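Local coordinates for ABC transporter, periplasmic substrate-binding protein (Thermotoga maritima, PDB 2HPG), which probably binds a solute in the periplasm for uptake by a tripartite ATP-independent (TRAP) transporter, at residues P115-Q118 / K119-E123; A310-Q313 / L314-E317. All coordinates share one frame; numbering follows the deposited sequence.

Contact 1: P115-Q118 / K119-E123; sequences PTMQ and KWLKE
Thr-116 and Trp-120, one helical turn apart, run side by side, and the threonine methyl lies over one face of the indole. Thr-116 CG2 sits 3.8 Å from the centroid of the Trp-120 six-membered ring, 27° off the normal, a CH-pi contact displaced toward the rim, with CZ2 nearest. Chi1 of Thr-116 (-61°) sets OG1 beside the backbone N and CG2 anti to it; the methyl thus lies over the ring and OG1 turns to Glu-317 of helix 308-318. Met-117, present as selenomethionine, crosses the tryptophan side chain at about a right angle and meets its edge: SE is 5.3 Å from the same centroid and 77° off the normal, a Met-aromatic contact. Bends at chi2 and chi3 fold the chain back, and Met-117 SE also rests 3.7 Å from Leu-121 CG. Were Trp-120 an alanine, the Thr-116 methyl would probably lose the ring it lies against and a gap would open beside Leu-314, which packs on the indole. Backbone bonds Trp-120 N to Thr-116 O (3.0 Å) and Leu-121 N to Met-117 O (2.9 Å) fix this spacing. The pattern is i to i+3 and i to i+4 side-chain packing along an alpha-helix, here the first turns of helix 115-128.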
loop_
_atom_site.group_PDB
_atom_site.type_symbol
_atom_site.label_atom_id
_atom_site.label_comp_id
_atom_site.label_asym_id
_atom_site.label_seq_id
_atom_site.Cartn_x
_atom_site.Cartn_y
_atom_site.Cartn_z
ATOM N N PRO A 115 12.097 10.723 -14.632
ATOM C CA PRO A 115 11.412 10.785 -15.920
ATOM C C PRO A 115 10.441 9.627 -16.174
ATOM O O PRO A 115 9.341 9.846 -16.691
ATOM C CB PRO A 115 12.570 10.717 -16.931
ATOM C CG PRO A 115 13.725 11.306 -16.220
ATOM C CD PRO A 115 13.545 10.989 -14.765
ATOM N N THR A 116 10.848 8.405 -15.837
ATOM C CA THR A 116 10.003 7.230 -16.059
ATOM C C THR A 116 8.697 7.277 -15.249
ATOM O O THR A 116 7.636 6.981 -15.791
ATOM C CB THR A 116 10.740 5.926 -15.732
ATOM O OG1 THR A 116 11.878 5.807 -16.587
ATOM C CG2 THR A 116 9.830 4.722 -15.934
HETATM N N MSE A 117 8.763 7.645 -13.970
HETATM C CA MSE A 117 7.537 7.765 -13.177
HETATM C C MSE A 117 6.678 8.881 -13.763
HETATM O O MSE A 117 5.473 8.714 -13.952
HETATM C CB MSE A 117 7.827 8.058 -11.702
HETATM C CG MSE A 117 6.579 8.305 -10.819
HETATM SE SE MSE A 117 5.210 6.889 -10.875
HETATM C CE MSE A 117 6.321 5.371 -10.533
ATOM N N GLN A 118 7.293 10.022 -14.056
ATOM C CA GLN A 118 6.541 11.118 -14.664
ATOM C C GLN A 118 5.843 10.679 -15.954
ATOM O O GLN A 118 4.701 11.083 -16.218
ATOM C CB GLN A 118 7.428 12.332 -14.883
ATOM C CG GLN A 118 7.678 13.091 -13.587
ATOM C CD GLN A 118 8.869 14.017 -13.674
ATOM O OE1 GLN A 118 9.463 14.200 -14.749
ATOM N NE2 GLN A 118 9.240 14.603 -12.539
ATOM N N LYS A 119 6.500 9.824 -16.731
ATOM C CA LYS A 119 5.870 9.257 -17.911
ATOM C C LYS A 119 4.615 8.473 -17.532
ATOM O O LYS A 119 3.526 8.759 -18.023
ATOM C CB LYS A 119 6.826 8.345 -18.677
ATOM C CG LYS A 119 6.165 7.638 -19.854
ATOM C CD LYS A 119 7.130 6.782 -20.639
ATOM C CE LYS A 119 7.343 5.432 -19.968
ATOM N NZ LYS A 119 8.440 4.635 -20.609
ATOM N N TRP A 120 4.769 7.483 -16.658
ATOM C CA TRP A 120 3.647 6.618 -16.268
ATOM C C TRP A 120 2.466 7.414 -15.749
ATOM O O TRP A 120 1.330 7.043 -15.999
ATOM C CB TRP A 120 4.064 5.640 -15.162
ATOM C CG TRP A 120 5.087 4.641 -15.564
ATOM C CD1 TRP A 120 5.341 4.191 -16.821
ATOM C CD2 TRP A 120 5.970 3.924 -14.692
ATOM N NE1 TRP A 120 6.341 3.255 -16.792
ATOM C CE2 TRP A 120 6.746 3.071 -15.498
ATOM C CE3 TRP A 120 6.185 3.931 -13.314
ATOM C CZ2 TRP A 120 7.734 2.226 -14.969
ATOM C CZ3 TRP A 120 7.158 3.096 -12.784
ATOM C CH2 TRP A 120 7.915 2.248 -13.611
ATOM N N LEU A 121 2.745 8.486 -15.006
ATOM C CA LEU A 121 1.701 9.299 -14.394
ATOM C C LEU A 121 0.972 10.150 -15.423
ATOM O O LEU A 121 -0.201 10.475 -15.246
ATOM C CB LEU A 121 2.277 10.199 -13.299
ATOM C CG LEU A 121 2.894 9.471 -12.107
ATOM C CD1 LEU A 121 3.412 10.482 -11.075
ATOM C CD2 LEU A 121 1.903 8.479 -11.496
ATOM N N LYS A 122 1.683 10.524 -16.481
ATOM C CA LYS A 122 1.093 11.253 -17.593
ATOM C C LYS A 122 0.203 10.340 -18.423
ATOM O O LYS A 122 -0.825 10.783 -18.912
ATOM C CB LYS A 122 2.188 11.836 -18.482
ATOM C CG LYS A 122 1.679 12.783 -19.551
ATOM C CD LYS A 122 2.842 13.527 -20.196
ATOM C CE LYS A 122 2.393 14.499 -21.274
ATOM N NZ LYS A 122 3.557 15.290 -21.778
ATOM N N GLU A 123 0.608 9.078 -18.587
ATOM C CA GLU A 123 -0.204 8.064 -19.272
ATOM C C GLU A 123 -1.469 7.722 -18.492
ATOM O O GLU A 123 -2.511 7.487 -19.087
ATOM C CB GLU A 123 0.596 6.780 -19.511
ATOM C CG GLU A 123 1.783 6.962 -20.455
ATOM C CD GLU A 123 2.704 5.737 -20.579
ATOM O OE1 GLU A 123 2.462 4.688 -19.934
ATOM O OE2 GLU A 123 3.690 5.841 -21.348
#

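Contact 2: A310-Q313 / L314-E317; sequences ALNQ and LIKE
Glu-317 OE2 is gripped by two groups: the amide of Gln-313, one turn back in the same helix, and Thr-116 OG1 from helix 115-128. The Gln-313 NE2 to Glu-317 OE2 bond is short at 2.6 Å and fairly straight, its N-H...O angle 162°. The carboxylate oxygen receives it on its anti lone pair and stays close to the plane of the amide, although amide and carboxylate planes are turned 51° against each other. Gln-313 reaches this position because CG leaves anti to the backbone N and the chain then bends at chi2 (59°), carrying NE2 over toward the next turn; Gln-313 CG itself passes 3.5 Å from Glu-317 OE2. CD of Lys-316 comes within 3.9 Å of Gln-313 NE2, while the end of the lysine chain leads away. Another flank of the helix is apolar: Leu-311 and Ile-315 cross obliquely, CG of Leu-311 meeting CD1 of Ile-315 at 3.7 Å. Leu-311 also packs on Phe-92, Phe-95 and Tyr-302. Ile-315 N to Leu-311 O (2.8 Å) and Lys-316 N to Asn-312 O (3.0 Å) are i to i+4 backbone bonds of the helix. The N-H that Gln-313 gives to OE2 is consistent with an ionised Glu-317; Lys-316 forms no salt bridge with it here, and the amide is likely to ease the negative charge.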
loop_
_atom_site.group_PDB
_atom_site.type_symbol
_atom_site.label_atom_id
_atom_site.label_comp_id
_atom_site.label_asym_id
_atom_site.label_seq_id
_atom_site.Cartn_x
_atom_site.Cartn_y
_atom_site.Cartn_z
ATOM N N ALA A 310 10.841 -2.666 -15.985
ATOM C CA ALA A 310 10.312 -1.538 -15.205
ATOM C C ALA A 310 11.148 -1.244 -13.974
ATOM O O ALA A 310 11.437 -0.095 -13.688
ATOM C CB ALA A 310 8.849 -1.803 -14.801
ATOM N N LEU A 311 11.514 -2.288 -13.231
ATOM C CA LEU A 311 12.358 -2.145 -12.022
ATOM C C LEU A 311 13.731 -1.559 -12.367
ATOM O O LEU A 311 14.192 -0.575 -11.777
ATOM C CB LEU A 311 12.530 -3.517 -11.346
ATOM C CG LEU A 311 13.492 -3.616 -10.150
ATOM C CD1 LEU A 311 12.960 -2.845 -8.961
ATOM C CD2 LEU A 311 13.746 -5.065 -9.779
ATOM N N ASN A 312 14.373 -2.179 -13.345
ATOM C CA ASN A 312 15.699 -1.756 -13.820
ATOM C C ASN A 312 15.705 -0.309 -14.287
ATOM O O ASN A 312 16.619 0.479 -13.951
ATOM C CB ASN A 312 16.150 -2.691 -14.941
ATOM C CG ASN A 312 16.536 -4.063 -14.424
ATOM O OD1 ASN A 312 17.194 -4.170 -13.387
ATOM N ND2 ASN A 312 16.123 -5.114 -15.126
ATOM N N GLN A 313 14.658 0.052 -15.023
ATOM C CA GLN A 313 14.504 1.421 -15.469
ATOM C C GLN A 313 14.434 2.374 -14.297
ATOM O O GLN A 313 15.065 3.414 -14.321
ATOM C CB GLN A 313 13.277 1.580 -16.365
ATOM C CG GLN A 313 13.260 2.923 -17.090
ATOM C CD GLN A 313 14.500 3.151 -17.980
ATOM O OE1 GLN A 313 14.829 2.318 -18.830
ATOM N NE2 GLN A 313 15.174 4.286 -17.786
ATOM N N LEU A 314 13.692 2.015 -13.253
ATOM C CA LEU A 314 13.642 2.850 -12.043
ATOM C C LEU A 314 14.983 2.890 -11.283
ATOM O O LEU A 314 15.376 3.944 -10.748
ATOM C CB LEU A 314 12.503 2.399 -11.107
ATOM C CG LEU A 314 11.076 2.848 -11.467
ATOM C CD1 LEU A 314 10.034 2.242 -10.508
ATOM C CD2 LEU A 314 10.970 4.384 -11.484
ATOM N N ILE A 315 15.672 1.749 -11.233
ATOM C CA ILE A 315 16.984 1.650 -10.550
ATOM C C ILE A 315 17.996 2.650 -11.154
ATOM O O ILE A 315 18.640 3.437 -10.430
ATOM C CB ILE A 315 17.546 0.201 -10.611
ATOM C CG1 ILE A 315 16.774 -0.723 -9.655
ATOM C CG2 ILE A 315 19.017 0.183 -10.236
ATOM C CD1 ILE A 315 16.883 -2.208 -9.975
ATOM N N LYS A 316 18.093 2.623 -12.480
ATOM C CA LYS A 316 18.923 3.563 -13.257
ATOM C C LYS A 316 18.773 5.043 -12.891
ATOM O O LYS A 316 19.766 5.728 -12.612
ATOM C CB LYS A 316 18.600 3.400 -14.736
ATOM C CG LYS A 316 19.314 4.379 -15.662
ATOM C CD LYS A 316 19.014 4.046 -17.116
ATOM C CE LYS A 316 19.602 5.093 -18.045
ATOM N NZ LYS A 316 19.357 4.719 -19.465
ATOM N N GLU A 317 17.541 5.542 -12.909
ATOM C CA GLU A 317 17.295 6.975 -12.740
ATOM C C GLU A 317 17.430 7.431 -11.284
ATOM O O GLU A 317 17.761 8.600 -10.999
ATOM C CB GLU A 317 15.918 7.329 -13.328
ATOM C CG GLU A 317 15.856 7.076 -14.838
ATOM C CD GLU A 317 14.456 7.042 -15.411
ATOM O OE1 GLU A 317 13.590 7.803 -14.936
ATOM O OE2 GLU A 317 14.229 6.251 -16.352
#

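Overall arrangement
Contact 1 comes first along the chain, in the opening turns of helix 115-128; contact 2 follows nearly 200 residues later, in helix 308-318 close to the C-terminal end. Their centres are about 13 Å apart, on the same side of the chain's centre and some 19 to 20 Å from it. The two helices touch directly: Trp-120 CH2 packs 3.8 Å from Leu-314 CD1, Pro-115 packs on Glu-317, and Thr-116 meets both Glu-317 and Gln-313. Some of the side chains set by each contact (Thr-116 and Trp-120; Gln-313, Leu-314 and Glu-317) meet between the helices. The C-terminal helix is thereby held against a much earlier helix of this periplasmic binding protein.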